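Pab-dependent poly(a)-specific ribonuclease subunit PAN2 (Neurospora crassa, PDB 4CZX) probably shortens the poly(A) tails of mRNA as catalytic subunit of the PAN2-PAN3 deadenylation complex, represented here by its N-terminal WD40 beta-propeller domain. Local coordinates at residues A[106-111]-A[144-149]; A[130-136]-A[150-156]. All blocks are in the same frame, centred on the assembly; numbering follows the deposited sequence. Where two conformers were deposited one is given.

Contact 1. Residues A[106-111]-A[144-149]; sequences IRHESM and GEVVKE. With PO4 (phosphate ion), chain D.
This contact lies between two successive blades of the WD40 propeller. The loop 106-111, which leaves the outermost strand 102-106 of one blade, packs against the outermost strand 145-151 of the next. His108 to Met111 form a type I beta turn, closed by Met111 N to His108 O at 2.9 Å. Ser110 N also donates to His108 ND1 at 2.9 Å. The nearest CA pairs are Ile106 with Glu145 (6.9 Å) and Ser110 with Glu149 (8.4 Å). Loop side chains bridge the gap to side chains and, at Gly144 and Glu145, to backbone. Val146 (chi1 t) points its CG2 at Ile106 CG2 and at His108 CD2, each 3.9 Å away. Ile106 (m, t) also brings CD1 to 3.4 Å from Gly144 O. Extended Glu149 (t, t) accepts on OE2 a hydrogen bond from Ser110 OG at 2.8 Å, and its OE1 lies 3.5 Å from His108 CE1. Gly144 and Glu145 form a G1 bulge opposite Asp140, Val147 and Lys148 a classic bulge opposite Val138. Arg107 NE and NH2 donate to O3 (2.8 Å) and O2 (3.0 Å) of a phosphate ion that probably came from the crystallisation liquor. In strand 135-140, Ile139 touches Ile106, and Leu137 touches both His108 and Val146.

Contact 2. Residues A[130-136]-A[150-156]; sequences AGWQNKM and LPTQDQY
Met136 and Asn134 bury the most surface here. Met136 (m, t, m) pairs with Leu150 as an antiparallel hydrogen-bonded pair. Met136 N donates to Leu150 O at 2.6 Å, and Leu150 N to Met136 O at 2.7 Å. Met136 CG lies 3.7 Å from Thr152 CG2. Met136 SD meets the edge of the Tyr156 ring, 3.8 Å from Tyr156 CE2, in a Met-aromatic contact. Lys135 and Pro151 are the next pair, non-hydrogen-bonded, with CA atoms 4.7 Å apart. Asn134 then holds Thr152 twice: Asn134 O accepts from Thr152 N at 2.9 Å, and Asn134 ND2 donates to Thr152 O at 3.1 Å. Segment 130-136 is the turn between the two central strands of a WD40 blade, and 150-156 carries the chain from that blade's outermost strand into the next blade. Trp132 centres an inverse gamma turn. Gln155 (m, t) brings OE1 to 3.4 Å from Trp132 CA. Tyr156 N donates to Gly131 O at 3.1 Å, while Tyr156 OH hydrogen-bonds Asn175 ND2 of the next blade. Trp132 NE1 hydrogen-bonds Ser157 OG.

Overall arrangement
Both contacts use strand 145-151 and lie on the same side of the chain's centre, with their own centres about 13 Å apart. Contact 1 looks back to the preceding blade. Contact 2 closes the end of the hairpin 135-140/145-151 within one blade and, through Gln155 and Tyr156, reaches the start of the next. Each is partly buried. Contact 1 is smaller, 283 Å² against 645 Å², and rests mainly on side chains, with an apolar patch and one hydrogen bond. Contact 2 relies mainly on backbone hydrogen bonds and has exposed residues in both its strand ends and its loops. They meet directly: Lys135 NZ forms a salt bridge to Glu149 OE2 at 3.0 Å, and Gln133 NE2 probably hydrogen-bonds Ser110 O at 2.8 Å.

Contact 1. Residues A[106-111]-A[144-149]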
loop_
_atom_site.group_PDB
_atom_site.type_symbol
_atom_site.label_atom_id
_atom_site.label_comp_id
_atom_site.label_asym_id
_atom_site.label_seq_id
_atom_site.Cartn_x
_atom_site.Cartn_y
_atom_site.Cartn_z
ATOM N N ILE A 106 18.511 16.925 10.380
ATOM C CA ILE A 106 19.028 18.096 9.706
ATOM C C ILE A 106 19.301 17.748 8.244
ATOM O O ILE A 106 20.090 16.856 7.936
ATOM C CB ILE A 106 20.315 18.626 10.389
ATOM C CG1 ILE A 106 20.024 19.002 11.849
ATOM C CG2 ILE A 106 20.863 19.821 9.629
ATOM C CD1 ILE A 106 21.250 19.476 12.632
ATOM N N ARG A 107 18.613 18.442 7.347
ATOM C CA ARG A 107 18.778 18.216 5.917
ATOM C C ARG A 107 19.014 19.574 5.278
ATOM O O ARG A 107 18.097 20.194 4.735
ATOM C CB ARG A 107 17.556 17.510 5.318
ATOM C CG ARG A 107 17.813 16.913 3.928
ATOM C CD ARG A 107 16.591 16.208 3.332
ATOM N NE ARG A 107 16.945 15.636 2.033
ATOM C CZ ARG A 107 17.496 14.433 1.869
ATOM N NH1 ARG A 107 17.724 13.648 2.915
ATOM N NH2 ARG A 107 17.821 14.010 0.654
ATOM N N HIS A 108 20.256 20.035 5.385
ATOM C CA HIS A 108 20.661 21.381 4.980
ATOM C C HIS A 108 21.036 21.396 3.494
ATOM O O HIS A 108 21.556 20.401 2.980
ATOM C CB HIS A 108 21.835 21.828 5.866
ATOM C CG HIS A 108 22.207 23.270 5.734
ATOM N ND1 HIS A 108 23.005 23.746 4.714
ATOM C CD2 HIS A 108 21.943 24.333 6.531
ATOM C CE1 HIS A 108 23.191 25.044 4.873
ATOM N NE2 HIS A 108 22.560 25.424 5.969
ATOM N N GLU A 109 20.766 22.510 2.810
ATOM C CA GLU A 109 21.067 22.639 1.381
ATOM C C GLU A 109 22.543 22.438 1.055
ATOM O O GLU A 109 22.877 22.000 -0.036
ATOM C CB GLU A 109 20.630 24.006 0.858
ATOM C CG GLU A 109 19.128 24.186 0.777
ATOM C CD GLU A 109 18.734 25.524 0.166
ATOM O OE1 GLU A 109 19.623 26.213 -0.392
ATOM O OE2 GLU A 109 17.538 25.887 0.252
ATOM N N SER A 110 23.424 22.758 1.995
ATOM C CA SER A 110 24.859 22.631 1.753
ATOM C C SER A 110 25.352 21.214 2.016
ATOM O O SER A 110 26.540 20.926 1.878
ATOM C CB SER A 110 25.638 23.623 2.615
ATOM O OG SER A 110 25.360 24.959 2.227
ATOM N N MET A 111 24.441 20.329 2.405
ATOM C CA MET A 111 24.784 18.922 2.560
ATOM C C MET A 111 24.563 18.211 1.233
ATOM O O MET A 111 23.481 17.689 0.970
ATOM C CB MET A 111 23.953 18.273 3.675
ATOM C CG MET A 111 24.175 18.902 5.023
ATOM S SD MET A 111 23.065 18.235 6.284
ATOM C CE MET A 111 23.718 19.016 7.759
ATOM N N GLY A 144 20.265 20.641 17.815
ATOM C CA GLY A 144 20.007 19.993 16.544
ATOM C C GLY A 144 19.853 20.999 15.418
ATOM O O GLY A 144 18.908 20.933 14.624
ATOM N N GLU A 145 20.777 21.951 15.358
ATOM C CA GLU A 145 20.770 22.939 14.293
ATOM C C GLU A 145 22.184 23.274 13.826
ATOM O O GLU A 145 23.144 23.225 14.602
ATOM C CB GLU A 145 20.055 24.211 14.750
ATOM C CG GLU A 145 20.707 24.914 15.923
ATOM C CD GLU A 145 19.800 25.959 16.571
ATOM O OE1 GLU A 145 18.557 25.797 16.523
ATOM O OE2 GLU A 145 20.336 26.938 17.142
ATOM N N VAL A 146 22.296 23.607 12.545
ATOM C CA VAL A 146 23.520 24.164 11.991
ATOM C C VAL A 146 23.757 25.539 12.599
ATOM O O VAL A 146 22.859 26.381 12.601
ATOM C CB VAL A 146 23.442 24.277 10.453
ATOM C CG1 VAL A 146 24.670 25.004 9.903
ATOM C CG2 VAL A 146 23.313 22.894 9.830
ATOM N N VAL A 147 24.957 25.767 13.126
ATOM C CA VAL A 147 25.282 27.053 13.741
ATOM C C VAL A 147 26.309 27.824 12.920
ATOM O O VAL A 147 26.504 29.021 13.113
ATOM C CB VAL A 147 25.817 26.878 15.175
ATOM C CG1 VAL A 147 24.726 26.327 16.072
ATOM C CG2 VAL A 147 27.035 25.963 15.182
ATOM N N LYS A 148 26.962 27.132 11.995
ATOM C CA LYS A 148 27.998 27.756 11.192
ATOM C C LYS A 148 28.212 26.988 9.899
ATOM O O LYS A 148 28.107 25.762 9.869
ATOM C CB LYS A 148 29.301 27.830 11.991
ATOM C CG LYS A 148 30.304 28.843 11.495
ATOM C CD LYS A 148 31.246 29.220 12.623
ATOM C CE LYS A 148 32.042 30.473 12.293
ATOM N NZ LYS A 148 32.298 31.293 13.522
ATOM N N GLU A 149 28.501 27.723 8.832
ATOM C CA GLU A 149 28.886 27.125 7.562
ATOM C C GLU A 149 30.280 27.619 7.204
ATOM O O GLU A 149 30.543 28.812 7.294
ATOM C CB GLU A 149 27.874 27.482 6.473
ATOM C CG GLU A 149 28.198 26.926 5.104
ATOM C CD GLU A 149 27.036 27.059 4.137
ATOM O OE1 GLU A 149 25.892 27.282 4.598
ATOM O OE2 GLU A 149 27.268 26.944 2.916
HETATM P P PO4 D . 16.067 16.932 -1.456
HETATM O O1 PO4 D . 16.958 17.807 -2.307
HETATM O O2 PO4 D . 16.483 15.490 -1.642
HETATM O O3 PO4 D . 16.199 17.332 -0.007
HETATM O O4 PO4 D . 14.625 17.107 -1.881
#

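Contact 2. Residues A[130-136]-A[150-156]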
loop_
_atom_site.group_PDB
_atom_site.type_symbol
_atom_site.label_atom_id
_atom_site.label_comp_id
_atom_site.label_asym_id
_atom_site.label_seq_id
_atom_site.Cartn_x
_atom_site.Cartn_y
_atom_site.Cartn_z
ATOM N N ALA A 130 31.617 17.270 7.092
ATOM C CA ALA A 130 32.272 17.623 5.834
ATOM C C ALA A 130 32.192 16.452 4.873
ATOM O O ALA A 130 31.710 15.373 5.227
ATOM C CB ALA A 130 33.732 18.019 6.076
ATOM N N GLY A 131 32.662 16.653 3.648
ATOM C CA GLY A 131 32.696 15.558 2.708
ATOM C C GLY A 131 33.334 15.950 1.397
ATOM O O GLY A 131 34.214 16.813 1.342
ATOM N N TRP A 132 32.870 15.326 0.322
ATOM C CA TRP A 132 33.441 15.603 -0.988
ATOM C C TRP A 132 32.679 16.782 -1.592
ATOM O O TRP A 132 31.902 16.636 -2.528
ATOM C CB TRP A 132 33.390 14.355 -1.876
ATOM C CG TRP A 132 34.312 13.245 -1.403
ATOM C CD1 TRP A 132 34.908 13.131 -0.173
ATOM C CD2 TRP A 132 34.751 12.111 -2.160
ATOM N NE1 TRP A 132 35.674 11.989 -0.117
ATOM C CE2 TRP A 132 35.591 11.345 -1.322
ATOM C CE3 TRP A 132 34.500 11.659 -3.465
ATOM C CZ2 TRP A 132 36.191 10.159 -1.750
ATOM C CZ3 TRP A 132 35.087 10.482 -3.883
ATOM C CH2 TRP A 132 35.925 9.745 -3.030
ATOM N N GLN A 133 32.921 17.951 -1.013
ATOM C CA GLN A 133 32.227 19.187 -1.337
ATOM C C GLN A 133 33.043 20.302 -0.707
ATOM O O GLN A 133 33.898 20.035 0.143
ATOM C CB GLN A 133 30.793 19.184 -0.796
ATOM C CG GLN A 133 30.725 18.963 0.710
ATOM C CD GLN A 133 29.312 19.096 1.259
ATOM O OE1 GLN A 133 28.382 18.462 0.759
ATOM N NE2 GLN A 133 29.143 19.933 2.281
ATOM N N ASN A 134 32.784 21.547 -1.081
ATOM C CA ASN A 134 33.661 22.617 -0.621
ATOM C C ASN A 134 33.055 23.469 0.491
ATOM O O ASN A 134 33.495 24.588 0.748
ATOM C CB ASN A 134 34.083 23.473 -1.813
ATOM C CG ASN A 134 34.937 22.695 -2.799
ATOM O OD1 ASN A 134 34.519 22.429 -3.924
ATOM N ND2 ASN A 134 36.141 22.317 -2.370
ATOM N N LYS A 135 32.057 22.906 1.167
ATOM C CA LYS A 135 31.512 23.504 2.373
ATOM C C LYS A 135 31.624 22.530 3.535
ATOM O O LYS A 135 31.572 21.317 3.338
ATOM C CB LYS A 135 30.044 23.897 2.195
ATOM C CG LYS A 135 29.811 25.296 1.655
ATOM C CD LYS A 135 29.653 25.288 0.151
ATOM C CE LYS A 135 28.841 26.491 -0.325
ATOM N NZ LYS A 135 27.383 26.345 -0.031
ATOM N N MET A 136 31.806 23.074 4.737
ATOM C CA MET A 136 31.672 22.296 5.968
ATOM C C MET A 136 30.596 22.933 6.832
ATOM O O MET A 136 30.325 24.127 6.713
ATOM C CB MET A 136 32.993 22.229 6.741
ATOM C CG MET A 136 34.177 21.723 5.929
ATOM S SD MET A 136 35.627 21.442 6.968
ATOM C CE MET A 136 36.001 23.117 7.495
ATOM N N LEU A 150 31.176 26.711 6.818
ATOM C CA LEU A 150 32.557 27.085 6.518
ATOM C C LEU A 150 32.999 26.637 5.131
ATOM O O LEU A 150 32.664 25.543 4.693
ATOM C CB LEU A 150 33.504 26.488 7.558
ATOM C CG LEU A 150 33.154 26.797 9.012
ATOM C CD1 LEU A 150 33.795 25.785 9.946
ATOM C CD2 LEU A 150 33.594 28.202 9.348
ATOM N N PRO A 151 33.771 27.486 4.441
ATOM C CA PRO A 151 34.383 27.081 3.179
ATOM C C PRO A 151 35.535 26.129 3.435
ATOM O O PRO A 151 36.200 26.237 4.468
ATOM C CB PRO A 151 34.887 28.400 2.600
ATOM C CG PRO A 151 35.217 29.206 3.804
ATOM C CD PRO A 151 34.165 28.851 4.826
ATOM N N THR A 152 35.770 25.202 2.517
ATOM C CA THR A 152 36.982 24.401 2.585
ATOM C C THR A 152 37.526 24.166 1.181
ATOM O O THR A 152 36.770 23.947 0.232
ATOM C CB THR A 152 36.748 23.053 3.304
ATOM O OG1 THR A 152 37.984 22.332 3.368
ATOM C CG2 THR A 152 35.714 22.220 2.583
ATOM N N GLN A 153 38.845 24.241 1.051
ATOM C CA GLN A 153 39.484 23.971 -0.227
ATOM C C GLN A 153 39.718 22.480 -0.385
ATOM O O GLN A 153 39.643 21.937 -1.489
ATOM C CB GLN A 153 40.795 24.738 -0.339
ATOM C CG GLN A 153 40.603 26.233 -0.484
ATOM C CD GLN A 153 41.718 26.885 -1.279
ATOM O OE1 GLN A 153 42.883 26.872 -0.871
ATOM N NE2 GLN A 153 41.367 27.450 -2.430
ATOM N N ASP A 154 39.991 21.820 0.734
ATOM C CA ASP A 154 40.213 20.382 0.741
ATOM C C ASP A 154 38.921 19.635 1.061
ATOM O O ASP A 154 38.153 20.045 1.930
ATOM C CB ASP A 154 41.310 20.012 1.749
ATOM C CG ASP A 154 42.678 20.553 1.348
ATOM O OD1 ASP A 154 43.065 20.402 0.171
ATOM O OD2 ASP A 154 43.371 21.133 2.210
ATOM N N GLN A 155 38.687 18.539 0.349
ATOM C CA GLN A 155 37.517 17.706 0.582
ATOM C C GLN A 155 37.924 16.512 1.433
ATOM O O GLN A 155 39.030 15.992 1.287
ATOM C CB GLN A 155 36.895 17.272 -0.746
ATOM C CG GLN A 155 36.455 18.454 -1.596
ATOM C CD GLN A 155 35.767 18.029 -2.870
ATOM O OE1 GLN A 155 35.694 16.838 -3.176
ATOM N NE2 GLN A 155 35.248 19.000 -3.622
ATOM N N TYR A 156 37.045 16.101 2.346
ATOM C CA TYR A 156 37.434 15.151 3.378
ATOM C C TYR A 156 36.704 13.813 3.318
ATOM O O TYR A 156 35.500 13.767 3.068
ATOM C CB TYR A 156 37.220 15.792 4.762
ATOM C CG TYR A 156 38.130 16.976 5.007
ATOM C CD1 TYR A 156 39.509 16.814 5.042
ATOM C CD2 TYR A 156 37.618 18.250 5.198
ATOM C CE1 TYR A 156 40.359 17.891 5.265
ATOM C CE2 TYR A 156 38.457 19.333 5.432
ATOM C CZ TYR A 156 39.833 19.142 5.462
ATOM O OH TYR A 156 40.682 20.199 5.679
#